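Local coordinates for protein homoprotocatechuate 2,3-dioxygenase (Brevibacterium fuscum, PDB 4Z6M) that uses iron(II) and dioxygen to open the aromatic ring of homoprotocatechuate, cleaving it between carbons 2 and 3, at residues 77-83 and 124-130; 87-91 and 113-117; 161-165 and 188-192; 221-225 and 268-272; 287-293 and 329-333. The protein carries 1 engineered substitution. All coordinates share one frame; numbering follows the deposited sequence.

Following the chain from the N terminus, contact 1 pairs strand 73-81 with strand 125-129, closing a loop of 40 residues. Contact 2 is nested inside that loop, laying helix 84-96 against strand 115-119, and touches contact 1 through the Arg117-Glu127 salt bridge. The remaining contacts follow in series. Contact 3, in the second glyoxalase-family region, seats the start of helix 163-172 on strand 188-194. Contact 4 reaches the same sheet, setting helix 222-234 against the end of strand 265-270. Contact 5 then joins the loop after strand 283-286 to the short helix 329-333, and packs on Tyr189 and Ala190 of contact 3.

Contact 1 (77-83 and 124-130); sequences MAFRVRT and FPYEFFF
With CG swung away from its backbone N (chi1 -161°), Arg80 crosses the Phe129 side chain at about a right angle and takes Phe130 O side-on. NE and NH2 each lie 2.9 Å from Phe130 O, NE in the carbonyl plane on a lone pair. NH2 also stands over the Phe130 ring, an off-centre cation-pi contact, while NH1 forms salt bridges with Asp277 and Asp279 of the second subunit. Phe129, its CG set between backbone N and carbonyl carbon (chi1 73°), turns one ring face to Arg80 CA in a CH-pi contact. On the opposite face of the sheet, Phe79 and Tyr126 form a T-shaped pair, Phe79 CE2 3.6 Å above the centre of the Tyr126 ring. Met77 SD approaches that ring at its edge, 3.6 Å from Tyr126 CE1. Parallel pairing (Phe79 N to Glu127 O 2.8 Å) joins two central strands of the mixed sheet in the first glyoxalase-family region. Strand 15-25 flanks 73-81, strand 115-119 flanks 125-129, and helix 84-96 touches Val81 and Tyr126.

Contact 2 (87-91 and 113-117); sequences VDKAE and GDALR
Val87 opens the contact with its CG1, which lies 4.0 Å from Leu116 CB and 3.9 Å from Asp114 OD2; the valine slides past both side chains in the opposite direction. One turn along the helix, Ala90 presents its methyl to the tip of Leu116, CB to CD2 3.7 Å. Leu116 reaches that far because its CG is anti to the backbone N (chi1 178°), which carries both methyls to the helix. Glu91 meets them next: Leu116 CD2 nestles against the helix backbone, 3.4 Å from Glu91 N, and CD1 sits 4.0 Å from Glu91 CG, the two side chains crossing at about a right angle. The acidic ends are tied by Arg103, which makes salt bridges with Asp88, Glu91 and Asp114 and probably offsets the like charges gathered there. Helix 84-96 thus packs on one face of the sheet, segment 87-91 running at 20° to strand segment 115-117, with Val87 also touching Val81 of strand 73-81 and Ala90 touching Phe128 of strand 125-129.

Contact 3 (161-165 and 188-192); sequences PDVPR and TYAAW
Val163 and Thr188 meet methyl to methyl, CG1 to CG2 at 3.6 Å, their side chains crossing at about a right angle. The valine stands with CG1 anti to its backbone N (chi1 177°), which points this branch into the strand, where it also comes 4.1 Å from Ala191 CB. The second branch, CG2, lies 4.0 Å from Tyr189 O. Beside it the Pro164 ring slides past Thr188 in the opposite direction, CG resting 3.9 Å from CB of the threonine.

One water links the backbones: it accepts from Val163 N at 3.0 Å and donates to Thr188 O at 2.8 Å. Thr188 O is also a hydrogen-bond acceptor for Arg324. Farther out, Asp162 is the N-cap of helix 163-172; its OD1 takes the N-H of Arg165 at 3.1 Å, from well above the carboxylate plane, and so fixes the start of the helix. On the strand, backbone bonds of Tyr189 and Ala190 to Ile181 and of Ala191 to Leu204 hold the floor on which Val163 rests.

Apolar touches thus carry the side-chain contact between helix and sheet, while the water gives a partner to an N-H of the first helical turn, and the carboxylate at the N-cap is probably stabilised by the positive end of the helix dipole.

Contact 4 (221-225 and 268-272); sequences EKHNI and IYTQD
Apolar contact centres on Ile225, whose CG1 lies 3.5 Å from Ile268 CG2 as the two side chains slide past each other. Ile225 CD1 continues to Thr270 CG2 at 4.0 Å. That methyl sits between backbone N and carbonyl carbon of Thr270, and also touches Lys222 CG at 4.0 Å.

A single hydrogen bond crosses the contact: Lys222, bent at chi3 (-77°) and chi4 (-75°), folds NZ back to Gln271 OE1 at 2.9 Å, in the carbonyl plane and on a lone pair. The other end of the amide, NE2, bonds to His220 O, so both ends are fixed.

Between subunits, Glu221 OE2 of the second subunit receives Lys222 NZ and Gln271 NE2, while OE2 of this chain's Glu221 accepts from the backbone N of Lys222 and from Gln271 NE2 of that copy.

Away from the helix, Tyr269 packs edge-to-face with the iron ligand His155, and its OH donates to Asp272 OD2 at 2.7 Å and also bonds to NE2 of Gln200, the engineered residue; strand 265-270 also carries the ligand Glu267. The helix start therefore lies behind a strand whose other face looks to the iron, and the salt bridge of Lys222 with Glu221 of the second subunit joins two chains through charges that probably balance each other.

Contact 5 (287-293 and 329-333); sequences VHDNQRR and ELEVT
The guanidinium of Arg292 has Glu329 OE2 at one edge, Asp289 O and a water at others, Arg293 CG over one face and the backbone C of Val287 over the opposite face. Arg292 takes OE2 side-on, NE at 3.0 Å and NH2 at 2.8 Å, the latter on the anti lone pair. Arg293 takes both oxygens of Glu329: NE reaches OE2 at 2.8 Å from above the carboxylate plane, and NH2 reaches OE1 at 2.8 Å on the syn side. Four arginine nitrogens and the two carboxylate oxygens thus form a salt-bridge network in which OE2 accepts three N-H groups, likely favouring a charged glutamate. The loop holding both arginines follows strand 283-286 and makes a type I turn from Asp289 to Arg292, with an Asx turn at Asp289. Arg292 NH1 bonds back to Asp289 O at 2.9 Å. A water bridges Arg292 NH2 and Thr333 OG1 of helix 329-333. Val287 CG2 packs 3.6 Å from Glu329 CG, and Val287 CG1 lies 4.0 Å from Val332 CG2.

Contact 1 (77-83 and 124-130)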
# COMPACT_ATOMS: atom_id res chain seq x y z
N MET A 77 18.74 -23.83 -14.98
CA MET A 77 17.55 -23.52 -14.20
C MET A 77 17.30 -24.68 -13.27
O MET A 77 17.18 -25.82 -13.71
CB MET A 77 16.35 -23.19 -15.11
CG MET A 77 16.13 -24.12 -16.25
SD MET A 77 15.06 -23.46 -17.57
CE MET A 77 13.89 -22.65 -16.71
N ALA A 78 17.31 -24.39 -11.96
CA ALA A 78 17.37 -25.43 -10.94
C ALA A 78 16.08 -25.52 -10.18
O ALA A 78 15.51 -24.49 -9.75
CB ALA A 78 18.52 -25.16 -9.97
N PHE A 79 15.64 -26.76 -9.97
CA PHE A 79 14.48 -27.09 -9.15
C PHE A 79 14.94 -27.92 -7.97
O PHE A 79 15.75 -28.83 -8.12
CB PHE A 79 13.49 -27.90 -9.97
CG PHE A 79 12.99 -27.19 -11.19
CD1 PHE A 79 11.88 -26.37 -11.13
CD2 PHE A 79 13.64 -27.31 -12.41
CE1 PHE A 79 11.41 -25.70 -12.24
CE2 PHE A 79 13.17 -26.64 -13.55
CZ PHE A 79 12.06 -25.82 -13.46
N ARG A 80 14.44 -27.58 -6.78
CA ARG A 80 14.69 -28.41 -5.61
C ARG A 80 13.70 -29.56 -5.57
O ARG A 80 12.51 -29.39 -5.87
CB ARG A 80 14.65 -27.59 -4.34
CG ARG A 80 15.34 -28.28 -3.18
CD ARG A 80 15.42 -27.45 -1.91
NE ARG A 80 16.27 -28.12 -0.96
CZ ARG A 80 16.20 -28.02 0.36
NH1 ARG A 80 15.32 -27.23 0.95
NH2 ARG A 80 17.02 -28.74 1.09
N VAL A 81 14.21 -30.74 -5.22
CA VAL A 81 13.41 -31.94 -5.06
C VAL A 81 13.26 -32.32 -3.59
O VAL A 81 13.98 -31.80 -2.72
CB VAL A 81 13.97 -33.11 -5.89
CG1 VAL A 81 13.95 -32.77 -7.34
CG2 VAL A 81 15.37 -33.52 -5.44
N ARG A 82 12.32 -33.20 -3.30
CA ARG A 82 11.88 -33.39 -1.90
C ARG A 82 12.90 -34.11 -1.04
O ARG A 82 13.02 -33.81 0.14
CB ARG A 82 10.55 -34.13 -1.85
CG ARG A 82 9.99 -34.24 -0.43
CD ARG A 82 8.57 -34.76 -0.39
NE ARG A 82 7.66 -33.77 -0.94
CZ ARG A 82 7.21 -32.70 -0.28
NH1 ARG A 82 7.54 -32.50 1.00
NH2 ARG A 82 6.39 -31.86 -0.88
N THR A 83 13.63 -35.07 -1.62
CA THR A 83 14.53 -35.93 -0.84
C THR A 83 15.80 -36.18 -1.65
O THR A 83 15.80 -36.04 -2.88
CB THR A 83 13.91 -37.31 -0.52
OG1 THR A 83 13.75 -38.05 -1.73
CG2 THR A 83 12.58 -37.19 0.16
N PHE A 124 16.75 -27.47 -22.70
CA PHE A 124 17.02 -26.59 -21.57
C PHE A 124 17.90 -27.29 -20.55
O PHE A 124 17.75 -28.48 -20.29
CB PHE A 124 15.73 -26.11 -20.90
CG PHE A 124 15.02 -25.08 -21.69
CD1 PHE A 124 14.12 -25.47 -22.67
CD2 PHE A 124 15.24 -23.73 -21.49
CE1 PHE A 124 13.46 -24.52 -23.43
CE2 PHE A 124 14.58 -22.79 -22.25
CZ PHE A 124 13.68 -23.19 -23.21
N PRO A 125 18.81 -26.52 -19.92
CA PRO A 125 19.69 -27.06 -18.89
C PRO A 125 18.96 -27.00 -17.55
O PRO A 125 18.98 -25.97 -16.86
CB PRO A 125 20.89 -26.11 -18.94
CG PRO A 125 20.34 -24.82 -19.41
CD PRO A 125 19.19 -25.16 -20.33
N TYR A 126 18.33 -28.11 -17.19
CA TYR A 126 17.67 -28.24 -15.89
C TYR A 126 18.64 -28.80 -14.86
O TYR A 126 19.43 -29.69 -15.18
CB TYR A 126 16.46 -29.16 -16.00
CG TYR A 126 15.14 -28.57 -16.47
CD1 TYR A 126 15.03 -27.29 -17.02
CD2 TYR A 126 13.98 -29.29 -16.28
CE1 TYR A 126 13.78 -26.77 -17.38
CE2 TYR A 126 12.74 -28.78 -16.64
CZ TYR A 126 12.64 -27.53 -17.19
OH TYR A 126 11.41 -27.01 -17.50
N GLU A 127 18.55 -28.31 -13.62
CA GLU A 127 19.21 -28.96 -12.49
C GLU A 127 18.17 -29.43 -11.47
O GLU A 127 17.19 -28.74 -11.23
CB GLU A 127 20.20 -28.02 -11.78
CG GLU A 127 20.94 -28.71 -10.62
CD GLU A 127 21.95 -27.82 -9.94
OE1 GLU A 127 23.10 -27.68 -10.46
OE2 GLU A 127 21.60 -27.25 -8.88
N PHE A 128 18.41 -30.60 -10.89
CA PHE A 128 17.66 -31.11 -9.76
C PHE A 128 18.63 -31.38 -8.62
O PHE A 128 19.69 -32.01 -8.81
CB PHE A 128 16.96 -32.40 -10.15
CG PHE A 128 16.01 -32.22 -11.29
CD1 PHE A 128 14.72 -31.78 -11.06
CD2 PHE A 128 16.44 -32.38 -12.60
CE1 PHE A 128 13.85 -31.55 -12.11
CE2 PHE A 128 15.58 -32.16 -13.66
CZ PHE A 128 14.28 -31.75 -13.41
N PHE A 129 18.27 -30.89 -7.44
CA PHE A 129 19.11 -31.07 -6.25
C PHE A 129 18.19 -31.12 -5.03
O PHE A 129 17.09 -30.55 -5.07
CB PHE A 129 20.13 -29.94 -6.11
CG PHE A 129 19.51 -28.64 -5.67
CD1 PHE A 129 18.98 -27.77 -6.61
CD2 PHE A 129 19.37 -28.33 -4.32
CE1 PHE A 129 18.34 -26.61 -6.21
CE2 PHE A 129 18.73 -27.16 -3.92
CZ PHE A 129 18.23 -26.30 -4.86
N PHE A 130 18.66 -31.77 -3.96
CA PHE A 130 18.08 -31.63 -2.62
C PHE A 130 19.01 -30.85 -1.68
O PHE A 130 18.61 -29.85 -1.08
CB PHE A 130 17.73 -32.98 -2.00
CG PHE A 130 17.33 -32.86 -0.57
CD1 PHE A 130 16.07 -32.44 -0.24
CD2 PHE A 130 18.27 -33.07 0.43
CE1 PHE A 130 15.72 -32.27 1.09
CE2 PHE A 130 17.93 -32.92 1.75
CZ PHE A 130 16.66 -32.52 2.08

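Contact 2 (87-91 and 113-117)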
# COMPACT_ATOMS: atom_id res chain seq x y z
N VAL A 87 16.93 -37.14 -6.42
CA VAL A 87 17.98 -36.86 -7.40
C VAL A 87 18.29 -38.12 -8.22
O VAL A 87 18.42 -38.04 -9.45
CB VAL A 87 19.24 -36.24 -6.75
CG1 VAL A 87 20.28 -35.88 -7.80
CG2 VAL A 87 18.85 -35.00 -5.93
N ASP A 88 18.35 -39.28 -7.54
CA ASP A 88 18.45 -40.57 -8.24
C ASP A 88 17.26 -40.78 -9.18
O ASP A 88 17.44 -41.23 -10.31
CB ASP A 88 18.51 -41.75 -7.26
CG ASP A 88 19.72 -41.72 -6.38
OD1 ASP A 88 20.81 -41.38 -6.88
OD2 ASP A 88 19.57 -42.10 -5.20
N LYS A 89 16.05 -40.47 -8.72
CA LYS A 89 14.87 -40.61 -9.58
C LYS A 89 14.99 -39.72 -10.81
O LYS A 89 14.66 -40.14 -11.92
CB LYS A 89 13.58 -40.33 -8.83
CG LYS A 89 13.26 -41.42 -7.81
CD LYS A 89 12.29 -40.99 -6.75
CE LYS A 89 10.87 -41.02 -7.26
NZ LYS A 89 10.08 -41.98 -6.42
N ALA A 90 15.47 -38.49 -10.63
CA ALA A 90 15.63 -37.58 -11.76
C ALA A 90 16.64 -38.13 -12.79
O ALA A 90 16.42 -38.07 -14.01
CB ALA A 90 16.05 -36.19 -11.30
N GLU A 91 17.73 -38.70 -12.30
CA GLU A 91 18.73 -39.27 -13.19
C GLU A 91 18.15 -40.42 -14.01
O GLU A 91 18.31 -40.47 -15.22
CB GLU A 91 19.94 -39.73 -12.39
CG GLU A 91 21.12 -40.19 -13.22
CD GLU A 91 22.35 -40.41 -12.36
OE1 GLU A 91 22.21 -40.93 -11.24
OE2 GLU A 91 23.46 -40.08 -12.82
N GLY A 113 24.73 -29.20 -2.93
CA GLY A 113 25.33 -30.52 -2.81
C GLY A 113 25.03 -31.39 -4.03
O GLY A 113 25.05 -30.91 -5.15
N ASP A 114 24.73 -32.67 -3.78
CA ASP A 114 24.53 -33.65 -4.84
C ASP A 114 23.49 -33.11 -5.84
O ASP A 114 22.38 -32.74 -5.46
CB ASP A 114 24.11 -34.97 -4.20
CG ASP A 114 23.78 -36.05 -5.20
OD1 ASP A 114 24.49 -36.15 -6.21
OD2 ASP A 114 22.80 -36.81 -4.95
N ALA A 115 23.89 -33.02 -7.10
CA ALA A 115 23.07 -32.34 -8.11
C ALA A 115 23.16 -33.05 -9.44
O ALA A 115 24.22 -33.54 -9.82
CB ALA A 115 23.48 -30.89 -8.26
N LEU A 116 22.03 -33.08 -10.15
CA LEU A 116 21.96 -33.60 -11.51
C LEU A 116 21.63 -32.45 -12.45
O LEU A 116 20.60 -31.79 -12.27
CB LEU A 116 20.86 -34.65 -11.60
CG LEU A 116 20.64 -35.24 -13.00
CD1 LEU A 116 21.72 -36.27 -13.27
CD2 LEU A 116 19.26 -35.82 -13.12
N ARG A 117 22.46 -32.26 -13.47
CA ARG A 117 22.08 -31.40 -14.58
C ARG A 117 21.80 -32.24 -15.80
O ARG A 117 22.42 -33.30 -16.01
CB ARG A 117 23.16 -30.36 -14.86
CG ARG A 117 23.17 -29.29 -13.78
CD ARG A 117 24.09 -28.12 -14.08
NE ARG A 117 24.02 -27.17 -12.97
CZ ARG A 117 24.56 -25.95 -12.98
NH1 ARG A 117 25.25 -25.51 -14.02
NH2 ARG A 117 24.39 -25.16 -11.92

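Contact 3 (161-165 and 188-192)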
# COMPACT_ATOMS: atom_id res chain seq x y z
N PRO A 161 9.38 -23.79 -29.25
CA PRO A 161 8.56 -23.59 -30.49
C PRO A 161 7.23 -24.33 -30.49
O PRO A 161 6.30 -23.87 -31.16
CB PRO A 161 9.48 -24.07 -31.61
CG PRO A 161 10.47 -24.95 -30.92
CD PRO A 161 10.69 -24.39 -29.55
N ASP A 162 7.14 -25.47 -29.80
CA ASP A 162 5.94 -26.33 -29.80
C ASP A 162 5.41 -26.41 -28.37
O ASP A 162 5.91 -27.19 -27.55
CB ASP A 162 6.33 -27.73 -30.34
CG ASP A 162 5.14 -28.68 -30.50
OD1 ASP A 162 4.09 -28.49 -29.83
OD2 ASP A 162 5.30 -29.67 -31.25
N VAL A 163 4.37 -25.63 -28.05
CA VAL A 163 3.94 -25.57 -26.65
C VAL A 163 3.26 -26.86 -26.19
O VAL A 163 3.59 -27.36 -25.13
CB VAL A 163 3.14 -24.29 -26.38
CG1 VAL A 163 2.63 -24.27 -24.94
CG2 VAL A 163 4.02 -23.07 -26.67
N PRO A 164 2.35 -27.45 -27.00
CA PRO A 164 1.75 -28.70 -26.56
C PRO A 164 2.75 -29.81 -26.29
O PRO A 164 2.58 -30.58 -25.34
CB PRO A 164 0.79 -29.04 -27.71
CG PRO A 164 0.42 -27.70 -28.26
CD PRO A 164 1.70 -26.92 -28.21
N ARG A 165 3.79 -29.91 -27.11
CA ARG A 165 4.80 -30.94 -26.92
C ARG A 165 5.51 -30.75 -25.58
O ARG A 165 5.71 -31.71 -24.82
CB ARG A 165 5.82 -30.90 -28.06
CG ARG A 165 6.92 -31.95 -27.96
CD ARG A 165 7.81 -31.89 -29.18
NE ARG A 165 8.77 -32.99 -29.18
CZ ARG A 165 10.07 -32.89 -28.88
NH1 ARG A 165 10.62 -31.72 -28.57
NH2 ARG A 165 10.82 -33.98 -28.90
N THR A 188 -1.87 -23.40 -29.64
CA THR A 188 -1.51 -22.99 -28.28
C THR A 188 -0.32 -22.05 -28.34
O THR A 188 0.67 -22.34 -29.02
CB THR A 188 -1.21 -24.22 -27.39
OG1 THR A 188 -2.36 -25.05 -27.33
CG2 THR A 188 -0.82 -23.80 -25.99
N TYR A 189 -0.42 -20.92 -27.63
CA TYR A 189 0.59 -19.90 -27.64
C TYR A 189 1.43 -19.87 -26.36
O TYR A 189 2.56 -19.35 -26.40
CB TYR A 189 -0.04 -18.53 -27.85
CG TYR A 189 -0.71 -18.42 -29.19
CD1 TYR A 189 -2.03 -18.82 -29.39
CD2 TYR A 189 -0.00 -17.95 -30.30
CE1 TYR A 189 -2.61 -18.72 -30.64
CE2 TYR A 189 -0.59 -17.85 -31.54
CZ TYR A 189 -1.90 -18.25 -31.71
OH TYR A 189 -2.46 -18.15 -32.96
N ALA A 190 0.89 -20.36 -25.24
CA ALA A 190 1.57 -20.26 -23.96
C ALA A 190 0.86 -21.14 -22.96
O ALA A 190 -0.35 -21.36 -23.08
CB ALA A 190 1.59 -18.82 -23.49
N ALA A 191 1.59 -21.64 -21.98
CA ALA A 191 1.04 -22.41 -20.89
C ALA A 191 1.84 -22.15 -19.62
O ALA A 191 3.04 -21.88 -19.69
CB ALA A 191 1.05 -23.89 -21.20
N TRP A 192 1.15 -22.22 -18.48
CA TRP A 192 1.72 -21.97 -17.15
C TRP A 192 1.53 -23.21 -16.31
O TRP A 192 0.50 -23.83 -16.39
CB TRP A 192 0.98 -20.79 -16.51
CG TRP A 192 1.32 -19.44 -17.07
CD1 TRP A 192 2.06 -18.50 -16.44
CD2 TRP A 192 0.89 -18.85 -18.31
NE1 TRP A 192 2.15 -17.37 -17.21
CE2 TRP A 192 1.45 -17.57 -18.36
CE3 TRP A 192 0.08 -19.27 -19.36
CZ2 TRP A 192 1.25 -16.71 -19.44
CZ3 TRP A 192 -0.14 -18.41 -20.41
CH2 TRP A 192 0.46 -17.14 -20.45
O HOH W 1 2.68 -24.07 -29.91

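Contact 4 (221-225 and 268-272)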
# COMPACT_ATOMS: atom_id res chain seq x y z
N GLU A 221 4.16 -6.37 -1.91
CA GLU A 221 3.05 -5.49 -2.26
C GLU A 221 3.28 -4.81 -3.60
O GLU A 221 4.38 -4.79 -4.15
CB GLU A 221 2.78 -4.47 -1.13
CG GLU A 221 2.37 -5.17 0.17
CD GLU A 221 1.67 -4.33 1.21
OE1 GLU A 221 1.73 -3.09 1.12
OE2 GLU A 221 1.07 -4.90 2.13
N LYS A 222 2.20 -4.28 -4.13
CA LYS A 222 2.24 -3.64 -5.42
C LYS A 222 3.14 -2.38 -5.39
O LYS A 222 3.88 -2.12 -6.34
CB LYS A 222 0.81 -3.36 -5.93
CG LYS A 222 0.01 -4.65 -6.14
CD LYS A 222 -1.42 -4.44 -6.64
CE LYS A 222 -2.37 -3.99 -5.55
NZ LYS A 222 -2.77 -5.07 -4.60
N HIS A 223 3.14 -1.65 -4.28
CA HIS A 223 3.94 -0.44 -4.21
C HIS A 223 5.43 -0.75 -4.29
O HIS A 223 6.20 0.10 -4.70
CB HIS A 223 3.64 0.36 -2.95
CG HIS A 223 3.95 -0.35 -1.68
ND1 HIS A 223 5.21 -0.41 -1.14
CD2 HIS A 223 3.13 -1.03 -0.83
CE1 HIS A 223 5.16 -1.11 -0.01
NE2 HIS A 223 3.92 -1.51 0.18
N ASN A 224 5.83 -1.97 -3.95
CA ASN A 224 7.25 -2.33 -4.05
C ASN A 224 7.67 -2.38 -5.52
O ASN A 224 8.79 -2.00 -5.87
CB ASN A 224 7.52 -3.65 -3.36
CG ASN A 224 7.17 -3.62 -1.89
OD1 ASN A 224 6.20 -4.22 -1.46
ND2 ASN A 224 7.98 -2.92 -1.12
N ILE A 225 6.77 -2.85 -6.38
CA ILE A 225 7.03 -2.89 -7.84
C ILE A 225 7.05 -1.47 -8.41
O ILE A 225 7.93 -1.13 -9.21
CB ILE A 225 6.02 -3.81 -8.54
CG1 ILE A 225 6.28 -5.26 -8.09
CG2 ILE A 225 6.10 -3.65 -10.05
CD1 ILE A 225 5.29 -6.28 -8.59
N ILE A 268 9.23 -8.84 -12.08
CA ILE A 268 8.86 -8.64 -10.69
C ILE A 268 7.35 -8.85 -10.60
O ILE A 268 6.63 -8.44 -11.49
CB ILE A 268 9.24 -7.23 -10.18
CG1 ILE A 268 10.59 -6.72 -10.74
CG2 ILE A 268 9.16 -7.25 -8.66
CD1 ILE A 268 11.77 -7.52 -10.30
N TYR A 269 6.88 -9.56 -9.58
CA TYR A 269 5.61 -10.23 -9.60
C TYR A 269 5.01 -10.25 -8.20
O TYR A 269 5.72 -10.44 -7.21
CB TYR A 269 5.87 -11.66 -10.04
CG TYR A 269 4.76 -12.64 -10.26
CD1 TYR A 269 4.18 -12.78 -11.51
CD2 TYR A 269 4.40 -13.51 -9.26
CE1 TYR A 269 3.25 -13.78 -11.74
CE2 TYR A 269 3.47 -14.51 -9.48
CZ TYR A 269 2.89 -14.64 -10.74
OH TYR A 269 2.00 -15.65 -11.00
N THR A 270 3.70 -10.07 -8.08
CA THR A 270 3.08 -10.27 -6.75
C THR A 270 1.61 -10.61 -6.86
O THR A 270 0.94 -10.16 -7.79
CB THR A 270 3.30 -9.06 -5.81
OG1 THR A 270 2.95 -9.43 -4.46
CG2 THR A 270 2.49 -7.84 -6.23
N GLN A 271 1.13 -11.41 -5.91
CA GLN A 271 -0.31 -11.56 -5.62
C GLN A 271 -1.09 -12.34 -6.66
O GLN A 271 -2.23 -12.03 -6.98
CB GLN A 271 -0.96 -10.22 -5.28
CG GLN A 271 -0.44 -9.72 -3.94
CD GLN A 271 -0.70 -8.25 -3.69
OE1 GLN A 271 -1.71 -7.70 -4.12
NE2 GLN A 271 0.21 -7.60 -2.99
N ASP A 272 -0.49 -13.43 -7.14
CA ASP A 272 -1.27 -14.50 -7.76
C ASP A 272 -1.98 -15.33 -6.69
O ASP A 272 -2.02 -14.94 -5.52
CB ASP A 272 -0.39 -15.31 -8.71
CG ASP A 272 0.65 -16.18 -8.01
OD1 ASP A 272 0.89 -16.00 -6.80
OD2 ASP A 272 1.27 -17.01 -8.74

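Contact 5 (287-293 and 329-333)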
# COMPACT_ATOMS: atom_id res chain seq x y z
N VAL A 287 -6.19 -15.96 -27.51
CA VAL A 287 -5.03 -15.13 -27.83
C VAL A 287 -5.40 -13.70 -28.24
O VAL A 287 -4.59 -12.80 -28.14
CB VAL A 287 -4.16 -15.81 -28.93
CG1 VAL A 287 -4.83 -15.74 -30.30
CG2 VAL A 287 -2.74 -15.28 -28.95
N HIS A 288 -6.62 -13.52 -28.78
CA HIS A 288 -7.05 -12.20 -29.23
C HIS A 288 -7.70 -11.37 -28.14
O HIS A 288 -8.06 -10.22 -28.38
CB HIS A 288 -7.99 -12.31 -30.42
CG HIS A 288 -7.41 -13.08 -31.56
ND1 HIS A 288 -6.55 -12.54 -32.49
CD2 HIS A 288 -7.55 -14.39 -31.89
CE1 HIS A 288 -6.20 -13.47 -33.35
NE2 HIS A 288 -6.78 -14.61 -33.01
N ASP A 289 -7.81 -11.90 -26.92
CA ASP A 289 -8.40 -11.16 -25.79
C ASP A 289 -7.36 -10.18 -25.26
O ASP A 289 -6.32 -10.59 -24.72
CB ASP A 289 -8.79 -12.19 -24.72
CG ASP A 289 -9.48 -11.57 -23.51
OD1 ASP A 289 -9.28 -10.36 -23.26
OD2 ASP A 289 -10.17 -12.32 -22.81
N ASN A 290 -7.60 -8.89 -25.47
CA ASN A 290 -6.65 -7.87 -25.10
C ASN A 290 -6.53 -7.64 -23.61
O ASN A 290 -5.73 -6.81 -23.22
CB ASN A 290 -7.01 -6.54 -25.78
CG ASN A 290 -5.89 -5.53 -25.71
OD1 ASN A 290 -4.75 -5.79 -26.12
ND2 ASN A 290 -6.20 -4.34 -25.18
N GLN A 291 -7.24 -8.39 -22.78
CA GLN A 291 -7.02 -8.38 -21.33
C GLN A 291 -6.24 -9.58 -20.80
O GLN A 291 -6.06 -9.70 -19.58
CB GLN A 291 -8.34 -8.20 -20.56
CG GLN A 291 -9.06 -6.90 -20.89
CD GLN A 291 -10.28 -6.54 -20.03
OE1 GLN A 291 -10.94 -5.55 -20.30
NE2 GLN A 291 -10.60 -7.35 -19.05
N ARG A 292 -5.76 -10.45 -21.69
CA ARG A 292 -5.18 -11.71 -21.22
C ARG A 292 -3.78 -11.50 -20.62
O ARG A 292 -3.42 -12.22 -19.70
CB ARG A 292 -5.13 -12.74 -22.33
CG ARG A 292 -3.99 -12.50 -23.33
CD ARG A 292 -4.15 -13.14 -24.71
NE ARG A 292 -2.98 -12.81 -25.52
CZ ARG A 292 -2.79 -11.62 -26.06
NH1 ARG A 292 -3.73 -10.69 -25.98
NH2 ARG A 292 -1.67 -11.37 -26.71
N ARG A 293 -2.98 -10.60 -21.20
CA ARG A 293 -1.58 -10.43 -20.75
C ARG A 293 -1.44 -9.20 -19.86
O ARG A 293 -0.79 -9.25 -18.81
CB ARG A 293 -0.64 -10.36 -21.96
CG ARG A 293 -0.40 -11.74 -22.57
CD ARG A 293 0.84 -11.80 -23.43
NE ARG A 293 1.08 -13.14 -23.95
CZ ARG A 293 1.71 -14.11 -23.30
NH1 ARG A 293 2.14 -13.96 -22.07
NH2 ARG A 293 1.94 -15.26 -23.92
N GLU A 329 2.17 -15.21 -31.72
CA GLU A 329 1.29 -14.38 -30.90
C GLU A 329 1.42 -12.89 -31.26
O GLU A 329 0.41 -12.18 -31.36
CB GLU A 329 1.58 -14.61 -29.42
CG GLU A 329 0.59 -13.86 -28.51
CD GLU A 329 0.56 -14.34 -27.08
OE1 GLU A 329 1.36 -15.21 -26.70
OE2 GLU A 329 -0.28 -13.81 -26.31
N LEU A 330 2.65 -12.41 -31.47
CA LEU A 330 2.84 -11.03 -31.91
C LEU A 330 2.04 -10.78 -33.20
O LEU A 330 1.25 -9.84 -33.30
CB LEU A 330 4.32 -10.76 -32.16
CG LEU A 330 4.69 -9.34 -32.63
CD1 LEU A 330 6.15 -9.03 -32.29
CD2 LEU A 330 4.46 -9.09 -34.12
N GLU A 331 2.25 -11.64 -34.20
CA GLU A 331 1.64 -11.39 -35.50
C GLU A 331 0.11 -11.42 -35.46
O GLU A 331 -0.54 -10.58 -36.08
CB GLU A 331 2.17 -12.34 -36.58
CG GLU A 331 3.66 -12.15 -36.86
CD GLU A 331 4.02 -10.82 -37.54
OE1 GLU A 331 3.11 -10.06 -37.96
OE2 GLU A 331 5.23 -10.52 -37.66
N VAL A 332 -0.46 -12.36 -34.71
CA VAL A 332 -1.91 -12.51 -34.72
C VAL A 332 -2.62 -11.49 -33.85
O VAL A 332 -3.84 -11.32 -33.99
CB VAL A 332 -2.37 -13.94 -34.38
CG1 VAL A 332 -1.70 -14.96 -35.29
CG2 VAL A 332 -2.15 -14.30 -32.92
N THR A 333 -1.88 -10.77 -32.99
CA THR A 333 -2.49 -9.78 -32.09
C THR A 333 -2.16 -8.33 -32.41
O THR A 333 -3.06 -7.48 -32.37
CB THR A 333 -2.16 -10.06 -30.62
OG1 THR A 333 -0.74 -9.92 -30.37
CG2 THR A 333 -2.63 -11.43 -30.21
O HOH W 2 -0.40 -8.92 -27.81